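Local coordinates for protein cyclopenase asqI (Emericella nidulans, PDB 5YY3) that catalyses the zinc-dependent ring contraction of 4'-methoxycyclopenin to 4'-methoxyviridicatin, with release of methyl isocyanate, in aspoquinolone biosynthesis, at residues Asp56-Ile60 and Ile101-Lys105; Gln66-Tyr72 and Arg111-Leu116; Pro145-Lys150 and Ile258-Gly262. All blocks are in the same frame, centred on the assembly; numbering follows the deposited sequence.

Contact 1 of 3, residues Asp56-Ile60 and Ile101-Lys105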
ATOM      1  N   ASP A  56      10.069 -45.991 -21.492  1.00 57.74           N
ATOM      2  CA  ASP A  56       8.667 -46.393 -21.565  1.00 52.51           C
ATOM      3  C   ASP A  56       7.864 -45.561 -20.576  1.00 47.27           C
ATOM      4  O   ASP A  56       6.795 -45.045 -20.896  1.00 45.90           O
ATOM      5  CB  ASP A  56       8.503 -47.880 -21.249  1.00 51.38           C
ATOM      6  CG  ASP A  56       8.707 -48.757 -22.460  1.00 56.27           C
ATOM      7  OD1 ASP A  56       8.537 -48.252 -23.592  1.00 59.92           O
ATOM      8  OD2 ASP A  56       9.011 -49.958 -22.278  1.00 61.93           O
ATOM      9  N   VAL A  57       8.407 -45.432 -19.369  1.00 47.45           N
ATOM     10  CA  VAL A  57       7.753 -44.701 -18.296  1.00 48.80           C
ATOM     11  C   VAL A  57       7.597 -43.224 -18.654  1.00 48.38           C
ATOM     12  O   VAL A  57       6.506 -42.672 -18.512  1.00 46.99           O
ATOM     13  CB  VAL A  57       8.533 -44.856 -16.965  1.00 45.74           C
ATOM     14  CG1 VAL A  57       8.002 -43.902 -15.901  1.00 42.85           C
ATOM     15  CG2 VAL A  57       8.456 -46.291 -16.479  1.00 41.80           C
ATOM     16  N   ARG A  58       8.675 -42.591 -19.128  1.00 50.79           N
ATOM     17  CA  ARG A  58       8.606 -41.202 -19.596  1.00 49.92           C
ATOM     18  C   ARG A  58       7.623 -41.053 -20.756  1.00 46.76           C
ATOM     19  O   ARG A  58       6.881 -40.075 -20.828  1.00 48.82           O
ATOM     20  CB  ARG A  58       9.989 -40.690 -20.019  1.00 52.77           C
ATOM     21  CG  ARG A  58      10.959 -40.454 -18.871  1.00 57.21           C
ATOM     22  CD  ARG A  58      12.364 -40.160 -19.393  1.00 63.98           C
ATOM     23  NE  ARG A  58      13.306 -41.229 -19.059  1.00 68.58           N
ATOM     24  CZ  ARG A  58      14.310 -41.618 -19.842  1.00 65.51           C
ATOM     25  NH1 ARG A  58      14.501 -41.035 -21.018  1.00 64.73           N
ATOM     26  NH2 ARG A  58      15.115 -42.601 -19.454  1.00 63.13           N
ATOM     27  N   GLY A  59       7.619 -42.025 -21.661  1.00 44.94           N
ATOM     28  CA  GLY A  59       6.683 -42.018 -22.768  1.00 45.89           C
ATOM     29  C   GLY A  59       5.236 -42.044 -22.310  1.00 44.83           C
ATOM     30  O   GLY A  59       4.388 -41.339 -22.851  1.00 44.55           O
ATOM     31  N   ILE A  60       4.951 -42.865 -21.306  1.00 47.22           N
ATOM     32  CA  ILE A  60       3.593 -42.988 -20.778  1.00 44.31           C
ATOM     33  C   ILE A  60       3.164 -41.688 -20.084  1.00 42.71           C
ATOM     34  O   ILE A  60       2.104 -41.141 -20.375  1.00 41.32           O
ATOM     35  CB  ILE A  60       3.476 -44.187 -19.794  1.00 43.64           C
ATOM     36  CG1 ILE A  60       3.744 -45.505 -20.533  1.00 41.96           C
ATOM     37  CG2 ILE A  60       2.099 -44.212 -19.131  1.00 39.40           C
ATOM     38  CD1 ILE A  60       3.894 -46.712 -19.631  1.00 42.96           C
ATOM     39  N   ILE A 101       4.351 -52.487 -16.998  1.00 37.28           N
ATOM     40  CA  ILE A 101       4.421 -51.577 -18.126  1.00 40.96           C
ATOM     41  C   ILE A 101       3.752 -52.163 -19.367  1.00 39.68           C
ATOM     42  O   ILE A 101       3.147 -51.427 -20.147  1.00 44.06           O
ATOM     43  CB  ILE A 101       5.872 -51.198 -18.416  1.00 38.06           C
ATOM     44  CG1 ILE A 101       6.453 -50.529 -17.181  1.00 37.94           C
ATOM     45  CG2 ILE A 101       5.963 -50.257 -19.604  1.00 44.10           C
ATOM     46  CD1 ILE A 101       7.829 -50.024 -17.381  1.00 51.68           C
ATOM     47  N   SER A 102       3.831 -53.484 -19.525  1.00 44.18           N
ATOM     48  CA  SER A 102       3.102 -54.173 -20.590  1.00 41.60           C
ATOM     49  C   SER A 102       1.594 -53.983 -20.445  1.00 40.57           C
ATOM     50  O   SER A 102       0.918 -53.618 -21.415  1.00 44.49           O
ATOM     51  CB  SER A 102       3.431 -55.662 -20.604  1.00 43.41           C
ATOM     52  OG  SER A 102       4.725 -55.882 -21.134  1.00 58.12           O
ATOM     53  N   LYS A 103       1.079 -54.232 -19.239  1.00 38.74           N
ATOM     54  CA  LYS A 103      -0.343 -54.031 -18.935  1.00 40.16           C
ATOM     55  C   LYS A 103      -0.738 -52.585 -19.233  1.00 44.46           C
ATOM     56  O   LYS A 103      -1.775 -52.315 -19.851  1.00 45.19           O
ATOM     57  CB  LYS A 103      -0.645 -54.377 -17.471  1.00 33.62           C
ATOM     58  CG  LYS A 103      -2.126 -54.587 -17.157  1.00 41.95           C
ATOM     59  CD  LYS A 103      -2.740 -55.665 -18.059  1.00 50.19           C
ATOM     60  CE  LYS A 103      -4.148 -56.086 -17.624  1.00 52.38           C
ATOM     61  NZ  LYS A 103      -5.227 -55.269 -18.241  1.00 55.49           N
ATOM     62  N   ALA A 104       0.119 -51.663 -18.803  1.00 44.20           N
ATOM     63  CA  ALA A 104      -0.080 -50.234 -19.010  1.00 39.62           C
ATOM     64  C   ALA A 104      -0.232 -49.889 -20.492  1.00 41.82           C
ATOM     65  O   ALA A 104      -1.214 -49.251 -20.884  1.00 40.61           O
ATOM     66  CB  ALA A 104       1.083 -49.458 -18.397  1.00 40.92           C
ATOM     67  N   LYS A 105       0.745 -50.299 -21.305  1.00 43.81           N
ATOM     68  CA  LYS A 105       0.705 -50.053 -22.746  1.00 43.86           C
ATOM     69  C   LYS A 105      -0.583 -50.592 -23.330  1.00 42.85           C
ATOM     70  O   LYS A 105      -1.242 -49.954 -24.152  1.00 46.37           O
ATOM     71  CB  LYS A 105       1.889 -50.710 -23.463  1.00 49.66           C
ATOM     72  CG  LYS A 105       3.253 -50.049 -23.279  1.00 48.69           C
ATOM     73  CD  LYS A 105       4.177 -50.449 -24.435  1.00 60.21           C
ATOM     74  CE  LYS A 105       5.638 -50.465 -24.021  1.00 55.47           C
ATOM     75  NZ  LYS A 105       5.884 -49.440 -22.980  1.00 60.46           N
TER

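Contact 2 of 3, residues Gln66-Tyr72 and Arg111-Leu116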
ATOM      1  N   GLN A  66      -6.658 -36.985 -25.234  1.00 53.47           N
ATOM      2  CA  GLN A  66      -7.276 -36.632 -26.508  1.00 52.04           C
ATOM      3  C   GLN A  66      -8.794 -36.723 -26.409  1.00 52.12           C
ATOM      4  O   GLN A  66      -9.324 -37.212 -25.412  1.00 53.53           O
ATOM      5  CB  GLN A  66      -6.735 -37.528 -27.624  1.00 50.57           C
ATOM      6  CG  GLN A  66      -5.217 -37.488 -27.732  1.00 52.84           C
ATOM      7  CD  GLN A  66      -4.680 -38.374 -28.838  1.00 58.61           C
ATOM      8  OE1 GLN A  66      -4.748 -39.607 -28.760  1.00 58.72           O
ATOM      9  NE2 GLN A  66      -4.117 -37.750 -29.870  1.00 60.07           N
ATOM     10  N   LYS A  67      -9.492 -36.259 -27.438  1.00 48.08           N
ATOM     11  CA  LYS A  67     -10.929 -36.017 -27.318  1.00 53.45           C
ATOM     12  C   LYS A  67     -11.792 -37.287 -27.273  1.00 51.24           C
ATOM     13  O   LYS A  67     -12.979 -37.218 -26.947  1.00 50.42           O
ATOM     14  CB  LYS A  67     -11.406 -35.104 -28.458  1.00 51.12           C
ATOM     15  CG  LYS A  67     -12.099 -35.820 -29.603  1.00 61.90           C
ATOM     16  CD  LYS A  67     -13.100 -34.893 -30.299  1.00 68.61           C
ATOM     17  CE  LYS A  67     -13.672 -35.519 -31.576  1.00 70.77           C
ATOM     18  NZ  LYS A  67     -12.631 -35.712 -32.634  1.00 74.83           N
ATOM     19  N   ASP A  68     -11.204 -38.442 -27.576  1.00 53.38           N
ATOM     20  CA  ASP A  68     -11.951 -39.700 -27.540  1.00 49.42           C
ATOM     21  C   ASP A  68     -11.819 -40.371 -26.179  1.00 51.63           C
ATOM     22  O   ASP A  68     -12.607 -41.263 -25.834  1.00 52.87           O
ATOM     23  CB  ASP A  68     -11.468 -40.653 -28.625  1.00 48.38           C
ATOM     24  CG  ASP A  68     -10.157 -41.304 -28.269  1.00 50.80           C
ATOM     25  OD1 ASP A  68      -9.147 -40.572 -28.152  1.00 50.85           O
ATOM     26  OD2 ASP A  68     -10.139 -42.543 -28.098  1.00 54.51           O
ATOM     27  N   HIS A  69     -10.813 -39.947 -25.412  1.00 48.90           N
ATOM     28  CA  HIS A  69     -10.573 -40.509 -24.083  1.00 47.60           C
ATOM     29  C   HIS A  69     -11.762 -40.229 -23.175  1.00 44.84           C
ATOM     30  O   HIS A  69     -12.246 -39.098 -23.110  1.00 47.85           O
ATOM     31  CB  HIS A  69      -9.290 -39.939 -23.473  1.00 41.80           C
ATOM     32  CG  HIS A  69      -8.038 -40.564 -24.004  1.00 43.13           C
ATOM     33  ND1 HIS A  69      -6.988 -39.822 -24.501  1.00 47.87           N
ATOM     34  CD2 HIS A  69      -7.659 -41.861 -24.100  1.00 47.24           C
ATOM     35  CE1 HIS A  69      -6.020 -40.634 -24.890  1.00 44.60           C
ATOM     36  NE2 HIS A  69      -6.399 -41.878 -24.655  1.00 43.82           N
ATOM     37  N   LYS A  70     -12.249 -41.273 -22.516  1.00 42.92           N
ATOM     38  CA  LYS A  70     -13.272 -41.136 -21.494  1.00 42.20           C
ATOM     39  C   LYS A  70     -12.776 -40.124 -20.470  1.00 47.48           C
ATOM     40  O   LYS A  70     -11.615 -40.173 -20.069  1.00 48.52           O
ATOM     41  CB  LYS A  70     -13.559 -42.495 -20.850  1.00 51.58           C
ATOM     42  CG  LYS A  70     -14.452 -42.459 -19.630  1.00 55.45           C
ATOM     43  CD  LYS A  70     -14.776 -43.860 -19.138  1.00 60.01           C
ATOM     44  CE  LYS A  70     -15.228 -44.762 -20.277  1.00 69.30           C
ATOM     45  NZ  LYS A  70     -15.935 -45.996 -19.790  1.00 74.02           N
ATOM     46  N   PRO A  71     -13.629 -39.174 -20.073  1.00 47.02           N
ATOM     47  CA  PRO A  71     -13.152 -38.102 -19.190  1.00 47.35           C
ATOM     48  C   PRO A  71     -12.798 -38.587 -17.781  1.00 46.46           C
ATOM     49  O   PRO A  71     -13.410 -39.526 -17.251  1.00 41.43           O
ATOM     50  CB  PRO A  71     -14.327 -37.123 -19.161  1.00 49.11           C
ATOM     51  CG  PRO A  71     -15.527 -37.980 -19.454  1.00 49.18           C
ATOM     52  CD  PRO A  71     -15.040 -38.997 -20.448  1.00 45.18           C
ATOM     53  N   TYR A  72     -11.792 -37.940 -17.196  1.00 39.13           N
ATOM     54  CA  TYR A  72     -11.258 -38.327 -15.893  1.00 38.04           C
ATOM     55  C   TYR A  72     -11.220 -37.125 -14.951  1.00 33.69           C
ATOM     56  O   TYR A  72     -10.888 -36.008 -15.368  1.00 37.05           O
ATOM     57  CB  TYR A  72      -9.852 -38.939 -16.058  1.00 38.49           C
ATOM     58  CG  TYR A  72      -9.129 -39.274 -14.758  1.00 34.37           C
ATOM     59  CD1 TYR A  72      -9.555 -40.314 -13.949  1.00 29.14           C
ATOM     60  CD2 TYR A  72      -8.003 -38.555 -14.363  1.00 35.15           C
ATOM     61  CE1 TYR A  72      -8.891 -40.627 -12.776  1.00 33.14           C
ATOM     62  CE2 TYR A  72      -7.334 -38.855 -13.200  1.00 32.55           C
ATOM     63  CZ  TYR A  72      -7.775 -39.890 -12.410  1.00 32.32           C
ATOM     64  OH  TYR A  72      -7.105 -40.180 -11.249  1.00 29.51           O
ATOM     65  N   ARG A 111      -7.302 -47.228 -25.076  1.00 49.11           N
ATOM     66  CA  ARG A 111      -7.789 -45.842 -24.947  1.00 50.26           C
ATOM     67  C   ARG A 111      -8.249 -45.442 -23.534  1.00 42.78           C
ATOM     68  O   ARG A 111      -9.095 -44.570 -23.374  1.00 42.78           O
ATOM     69  CB  ARG A 111      -8.923 -45.581 -25.956  1.00 47.98           C
ATOM     70  CG  ARG A 111      -8.518 -45.815 -27.405  1.00 43.91           C
ATOM     71  CD  ARG A 111      -7.235 -45.058 -27.745  1.00 50.27           C
ATOM     72  NE  ARG A 111      -7.459 -43.620 -27.887  1.00 50.79           N
ATOM     73  CZ  ARG A 111      -6.486 -42.731 -28.065  1.00 50.83           C
ATOM     74  NH1 ARG A 111      -5.223 -43.132 -28.113  1.00 53.89           N
ATOM     75  NH2 ARG A 111      -6.774 -41.439 -28.187  1.00 55.42           N
ATOM     76  N   ILE A 112      -7.673 -46.058 -22.508  1.00 47.15           N
ATOM     77  CA  ILE A 112      -7.858 -45.545 -21.157  1.00 40.34           C
ATOM     78  C   ILE A 112      -7.241 -44.141 -21.066  1.00 40.09           C
ATOM     79  O   ILE A 112      -6.253 -43.833 -21.750  1.00 42.70           O
ATOM     80  CB  ILE A 112      -7.237 -46.483 -20.114  1.00 38.55           C
ATOM     81  CG1 ILE A 112      -7.788 -46.188 -18.720  1.00 41.08           C
ATOM     82  CG2 ILE A 112      -5.718 -46.389 -20.117  1.00 42.33           C
ATOM     83  CD1 ILE A 112      -7.510 -47.301 -17.739  1.00 31.39           C
ATOM     84  N   ASN A 113      -7.861 -43.279 -20.264  1.00 40.59           N
ATOM     85  CA  ASN A 113      -7.408 -41.900 -20.080  1.00 37.08           C
ATOM     86  C   ASN A 113      -5.972 -41.834 -19.544  1.00 38.26           C
ATOM     87  O   ASN A 113      -5.671 -42.441 -18.507  1.00 38.53           O
ATOM     88  CB  ASN A 113      -8.375 -41.175 -19.133  1.00 40.38           C
ATOM     89  CG  ASN A 113      -8.049 -39.702 -18.960  1.00 41.24           C
ATOM     90  OD1 ASN A 113      -7.016 -39.345 -18.383  1.00 36.57           O
ATOM     91  ND2 ASN A 113      -8.939 -38.836 -19.447  1.00 40.79           N
ATOM     92  N   PRO A 114      -5.080 -41.103 -20.249  1.00 40.42           N
ATOM     93  CA  PRO A 114      -3.656 -40.983 -19.896  1.00 38.22           C
ATOM     94  C   PRO A 114      -3.412 -40.321 -18.539  1.00 36.15           C
ATOM     95  O   PRO A 114      -2.434 -40.651 -17.876  1.00 37.39           O
ATOM     96  CB  PRO A 114      -3.080 -40.107 -21.020  1.00 38.58           C
ATOM     97  CG  PRO A 114      -4.054 -40.175 -22.118  1.00 38.92           C
ATOM     98  CD  PRO A 114      -5.397 -40.352 -21.477  1.00 44.89           C
ATOM     99  N   GLU A 115      -4.276 -39.393 -18.143  1.00 34.49           N
ATOM    100  CA  GLU A 115      -4.147 -38.746 -16.844  1.00 32.20           C
ATOM    101  C   GLU A 115      -4.452 -39.764 -15.767  1.00 35.36           C
ATOM    102  O   GLU A 115      -3.768 -39.832 -14.739  1.00 33.13           O
ATOM    103  CB  GLU A 115      -5.079 -37.535 -16.728  1.00 34.60           C
ATOM    104  CG  GLU A 115      -5.029 -36.809 -15.383  1.00 35.26           C
ATOM    105  CD  GLU A 115      -3.681 -36.164 -15.093  1.00 33.11           C
ATOM    106  OE1 GLU A 115      -3.053 -35.617 -16.027  1.00 35.61           O
ATOM    107  OE2 GLU A 115      -3.263 -36.182 -13.919  1.00 33.83           O
ATOM    108  N   LEU A 116      -5.483 -40.566 -16.013  1.00 34.24           N
ATOM    109  CA  LEU A 116      -5.806 -41.668 -15.129  1.00 32.43           C
ATOM    110  C   LEU A 116      -4.591 -42.582 -15.031  1.00 29.93           C
ATOM    111  O   LEU A 116      -4.185 -42.972 -13.937  1.00 29.74           O
ATOM    112  CB  LEU A 116      -7.038 -42.430 -15.631  1.00 36.44           C
ATOM    113  CG  LEU A 116      -7.656 -43.509 -14.732  1.00 36.14           C
ATOM    114  CD1 LEU A 116      -9.074 -43.800 -15.182  1.00 35.88           C
ATOM    115  CD2 LEU A 116      -6.824 -44.808 -14.704  1.00 32.67           C
TER

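Contact 3 of 3, residues Pro145-Lys150 and Ile258-Gly262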
ATOM      1  N   PRO A 145       2.828 -33.225 -18.664  1.00 32.01           N
ATOM      2  CA  PRO A 145       2.336 -32.528 -19.862  1.00 32.37           C
ATOM      3  C   PRO A 145       2.049 -31.035 -19.663  1.00 33.51           C
ATOM      4  O   PRO A 145       2.195 -30.267 -20.614  1.00 34.51           O
ATOM      5  CB  PRO A 145       1.035 -33.275 -20.187  1.00 33.04           C
ATOM      6  CG  PRO A 145       1.285 -34.662 -19.719  1.00 35.74           C
ATOM      7  CD  PRO A 145       2.184 -34.544 -18.498  1.00 33.29           C
ATOM      8  N   PHE A 146       1.643 -30.631 -18.460  1.00 33.50           N
ATOM      9  CA  PHE A 146       1.290 -29.231 -18.210  1.00 32.60           C
ATOM     10  C   PHE A 146       2.520 -28.313 -18.244  1.00 31.40           C
ATOM     11  O   PHE A 146       2.393 -27.102 -18.415  1.00 34.81           O
ATOM     12  CB  PHE A 146       0.573 -29.073 -16.864  1.00 30.97           C
ATOM     13  CG  PHE A 146      -0.836 -29.607 -16.843  1.00 30.34           C
ATOM     14  CD1 PHE A 146      -1.365 -30.287 -17.923  1.00 30.74           C
ATOM     15  CD2 PHE A 146      -1.637 -29.412 -15.730  1.00 29.88           C
ATOM     16  CE1 PHE A 146      -2.666 -30.772 -17.891  1.00 30.64           C
ATOM     17  CE2 PHE A 146      -2.926 -29.890 -15.688  1.00 30.93           C
ATOM     18  CZ  PHE A 146      -3.446 -30.572 -16.773  1.00 32.45           C
ATOM     19  N   PHE A 147       3.702 -28.898 -18.079  1.00 32.02           N
ATOM     20  CA  PHE A 147       4.957 -28.159 -18.163  1.00 36.45           C
ATOM     21  C   PHE A 147       5.405 -27.913 -19.598  1.00 37.77           C
ATOM     22  O   PHE A 147       6.560 -27.572 -19.834  1.00 46.41           O
ATOM     23  CB  PHE A 147       6.066 -28.898 -17.406  1.00 34.29           C
ATOM     24  CG  PHE A 147       6.106 -28.589 -15.934  1.00 34.61           C
ATOM     25  CD1 PHE A 147       5.125 -29.066 -15.084  1.00 31.51           C
ATOM     26  CD2 PHE A 147       7.118 -27.816 -15.405  1.00 28.86           C
ATOM     27  CE1 PHE A 147       5.158 -28.777 -13.733  1.00 28.50           C
ATOM     28  CE2 PHE A 147       7.160 -27.537 -14.061  1.00 28.86           C
ATOM     29  CZ  PHE A 147       6.177 -28.009 -13.225  1.00 28.66           C
ATOM     30  N   SER A 148       4.499 -28.085 -20.556  1.00 44.67           N
ATOM     31  CA  SER A 148       4.799 -27.803 -21.960  1.00 45.22           C
ATOM     32  C   SER A 148       3.660 -27.029 -22.604  1.00 49.40           C
ATOM     33  O   SER A 148       2.517 -27.097 -22.148  1.00 44.92           O
ATOM     34  CB  SER A 148       5.046 -29.094 -22.734  1.00 46.02           C
ATOM     35  OG  SER A 148       6.076 -29.849 -22.132  1.00 47.84           O
ATOM     36  N   THR A 149       3.981 -26.293 -23.664  1.00 56.60           N
ATOM     37  CA  THR A 149       2.992 -25.512 -24.401  1.00 57.78           C
ATOM     38  C   THR A 149       2.223 -26.413 -25.376  1.00 66.36           C
ATOM     39  O   THR A 149       2.764 -27.408 -25.862  1.00 69.65           O
ATOM     40  CB  THR A 149       3.665 -24.347 -25.174  1.00 61.89           C
ATOM     41  OG1 THR A 149       2.714 -23.303 -25.415  1.00 64.48           O
ATOM     42  CG2 THR A 149       4.246 -24.827 -26.503  1.00 62.76           C
ATOM     43  N   LYS A 150       0.954 -26.078 -25.629  1.00 71.13           N
ATOM     44  CA  LYS A 150       0.134 -26.737 -26.658  1.00 69.72           C
ATOM     45  C   LYS A 150       0.021 -28.248 -26.465  1.00 72.32           C
ATOM     46  O   LYS A 150       0.193 -29.010 -27.424  1.00 74.08           O
ATOM     47  CB  LYS A 150       0.691 -26.448 -28.062  1.00 69.80           C
ATOM     48  CG  LYS A 150       0.160 -25.170 -28.702  1.00 71.58           C
ATOM     49  CD  LYS A 150       0.650 -23.940 -27.948  1.00 66.89           C
ATOM     50  CE  LYS A 150       0.071 -22.656 -28.517  1.00 68.45           C
ATOM     51  NZ  LYS A 150       0.528 -21.459 -27.750  1.00 61.95           N
ATOM     52  N   ILE A 258      -1.982 -21.733 -17.677  1.00 32.31           N
ATOM     53  CA  ILE A 258      -3.364 -21.343 -17.946  1.00 38.80           C
ATOM     54  C   ILE A 258      -3.909 -22.082 -19.176  1.00 35.17           C
ATOM     55  O   ILE A 258      -5.120 -22.236 -19.349  1.00 32.80           O
ATOM     56  CB  ILE A 258      -3.493 -19.813 -18.138  1.00 37.05           C
ATOM     57  CG1 ILE A 258      -4.951 -19.371 -18.009  1.00 34.19           C
ATOM     58  CG2 ILE A 258      -2.947 -19.385 -19.473  1.00 38.62           C
ATOM     59  CD1 ILE A 258      -5.429 -19.295 -16.592  1.00 32.04           C
ATOM     60  N   GLU A 259      -2.994 -22.553 -20.016  1.00 37.12           N
ATOM     61  CA  GLU A 259      -3.347 -23.332 -21.192  1.00 37.84           C
ATOM     62  C   GLU A 259      -4.107 -24.603 -20.838  1.00 37.55           C
ATOM     63  O   GLU A 259      -5.036 -24.992 -21.543  1.00 39.72           O
ATOM     64  CB  GLU A 259      -2.088 -23.703 -21.971  1.00 40.05           C
ATOM     65  CG  GLU A 259      -1.655 -22.676 -22.994  1.00 47.35           C
ATOM     66  CD  GLU A 259      -0.503 -23.176 -23.840  1.00 58.47           C
ATOM     67  OE1 GLU A 259      -0.629 -24.284 -24.417  1.00 60.32           O
ATOM     68  OE2 GLU A 259       0.525 -22.465 -23.927  1.00 60.79           O
ATOM     69  N   HIS A 260      -3.705 -25.245 -19.742  1.00 36.70           N
ATOM     70  CA  HIS A 260      -4.168 -26.593 -19.421  1.00 35.22           C
ATOM     71  C   HIS A 260      -5.284 -26.607 -18.407  1.00 34.25           C
ATOM     72  O   HIS A 260      -6.074 -27.541 -18.390  1.00 38.24           O
ATOM     73  CB  HIS A 260      -3.013 -27.454 -18.911  1.00 31.97           C
ATOM     74  CG  HIS A 260      -1.816 -27.435 -19.802  1.00 36.31           C
ATOM     75  ND1 HIS A 260      -1.639 -28.332 -20.831  1.00 34.02           N
ATOM     76  CD2 HIS A 260      -0.704 -26.649 -19.794  1.00 36.83           C
ATOM     77  CE1 HIS A 260      -0.493 -28.085 -21.442  1.00 37.03           C
ATOM     78  NE2 HIS A 260       0.098 -27.074 -20.821  1.00 37.72           N
ATOM     79  N   TYR A 261      -5.330 -25.597 -17.541  1.00 33.63           N
ATOM     80  CA  TYR A 261      -6.475 -25.421 -16.647  1.00 26.49           C
ATOM     81  C   TYR A 261      -6.606 -23.970 -16.200  1.00 30.50           C
ATOM     82  O   TYR A 261      -5.648 -23.195 -16.277  1.00 35.20           O
ATOM     83  CB  TYR A 261      -6.374 -26.335 -15.433  1.00 30.45           C
ATOM     84  CG  TYR A 261      -5.254 -26.018 -14.452  1.00 37.93           C
ATOM     85  CD1 TYR A 261      -3.967 -26.508 -14.649  1.00 33.78           C
ATOM     86  CD2 TYR A 261      -5.500 -25.268 -13.307  1.00 33.12           C
ATOM     87  CE1 TYR A 261      -2.954 -26.243 -13.751  1.00 29.66           C
ATOM     88  CE2 TYR A 261      -4.496 -24.999 -12.399  1.00 31.32           C
ATOM     89  CZ  TYR A 261      -3.223 -25.491 -12.623  1.00 33.44           C
ATOM     90  OH  TYR A 261      -2.229 -25.225 -11.707  1.00 27.99           O
ATOM     91  N   GLY A 262      -7.802 -23.607 -15.745  1.00 27.14           N
ATOM     92  CA  GLY A 262      -8.087 -22.239 -15.363  1.00 25.37           C
ATOM     93  C   GLY A 262      -8.201 -22.042 -13.864  1.00 31.85           C
ATOM     94  O   GLY A 262      -8.051 -22.980 -13.071  1.00 26.65           O
TER

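Contact 1 of 3, residues Asp56-Ile60 and Ile101-Lys105
Helix segments Asp56-Ile60 and Ile101-Lys105 run 30° from parallel, but their axes come no closer than 11.2 Å, so the branched side chains of Ile101 and Ile60 fill the space between them. Ile101 meets three residues of the other helix, Asp56, Val57 and Ile60. In its m,t rotamer the side chain is extended, with Ile101 CD1 lying 3.9 Å from Val57 CG2, while Ile101 CG2 sits 3.8 Å from Asp56 CB and 4.1 Å from Ile60 CD1. Ile60 uses the same m,t conformation and sends CD1 back across the interface, to 4.1 Å from Ala104 CB. Small Ala104 suits this place because its methyl leaves room for the isoleucine tip. The CA-to-CB bond of Lys105 points sideways, yet its long aliphatic chain is near-extended through chi2 and chi3 and turns at chi4, bringing the ammonium NZ within 3.0 Å of Asp56 OD1 in a salt bridge at the edge of the apolar patch. Met117 of helix 114-127 touches both Ile60 and Ala104, and Leu125 meets Val57. The arrangement is plain helix-helix packing in an all-helical N-terminal part of this hemocyanin-like, tyrosinase-family protein, away from the zinc site.

Contact 2 of 3, residues Gln66-Tyr72 and Arg111-Leu116
A histidine ring sandwiched between a guanidinium and a proline is the striking feature here. The Arg111 guanidinium lies flat on one face of His69, centres 4.1 Å apart and planes at 20°, while on the opposite face Pro114 CD makes a CH-pi contact 3.4 Å from the ring centroid. The imidazole is held by its own turn: in the type I beta turn Gln66-His69, Gln66 N donates to His69 ND1 at 2.9 Å. Arginine suits its place because the flat group can stack and still bond acceptors at its edge. Arg111 NH2 bonds Gln66 OE1 at 2.8 Å and Asp68 OD1 at 2.5 Å, and Arg111 NE bonds Asp68 OD2 at 2.9 Å, a two-pronged salt bridge. Arg111, with positive phi, is the C-prime residue of the Schellman motif ending helix 97-109. Two residues on, Asn113 N-caps the next helix, its amide serving both ways: Asn113 OD1 accepts from the helix's free Leu116 N at 3.1 Å and weakly from Glu115 N, while Asn113 ND2 donates to Lys70 O at 3.1 Å and also to Thr381. Tyr72 lays its ring on Leu116 CB, 3.8 Å from the centroid, and its hydroxyl bonds Asp119. Gln66-Tyr72 therefore covers the corner between helices 97-109 and 114-127, with Leu80 and Met83 of helix 77-92 against Tyr72 and Val86 against Leu116.

Contact 3 of 3, residues Pro145-Lys150 and Ile258-Gly262
An aromatic cluster of Phe146, His260 and Tyr261 joins two surface loops of the hemocyanin-type domain. The Phe146 and His260 rings are nearly parallel, at 20°, but slid apart with centroids 4.7 Å from each other; contact comes instead from CH-pi packing in both directions, His260 CB lying 3.5 Å from the Phe146 ring centroid and Phe146 CA 3.6 Å from that of His260. Tyr261 CD1 adds an apolar touch 3.7 Å from Phe146 CE2. His144 and Phe385 meet Phe146 edge-to-face, extending this aromatic patch, and Tyr261 lies about 11 Å, side chain to side chain, from the zinc ligand His186. Histidine suits position 260 because its ring packs through a face and still offers a donor at its edge: His260 NE2 bonds Ser148 O at 2.8 Å. Beside it, Glu259 spreads its carboxylate along the other loop, OE2 accepting from Thr149 OG1 at 2.8 Å and OE1 from the backbone Lys150 N at 2.7 Å. Lys150 is poorly ordered, and its NZ makes a long, weak ion pair with Glu259 OE2 at 4.0 Å.

From the N terminus, helix 53-61 comes first, and contact 1 pairs it with helix 97-109, closing a loop of 40 residues that holds helix 77-92. Before that helix begins, the chain passes through Gln66-Tyr72, which contact 2 joins to the junction between helices 97-109 and 114-127. Contacts 1 and 2 therefore cross, their segments alternating along the chain, and their centres lie 15 Å apart. Contact 3 opens later, in series with both, and ties the loop after helix 129-133 to the loop between helices 210-231 and 288-304, both within the hemocyanin-type domain. It closes an excursion of 107 residues that includes zinc-ligand helices 180-193 and 210-231.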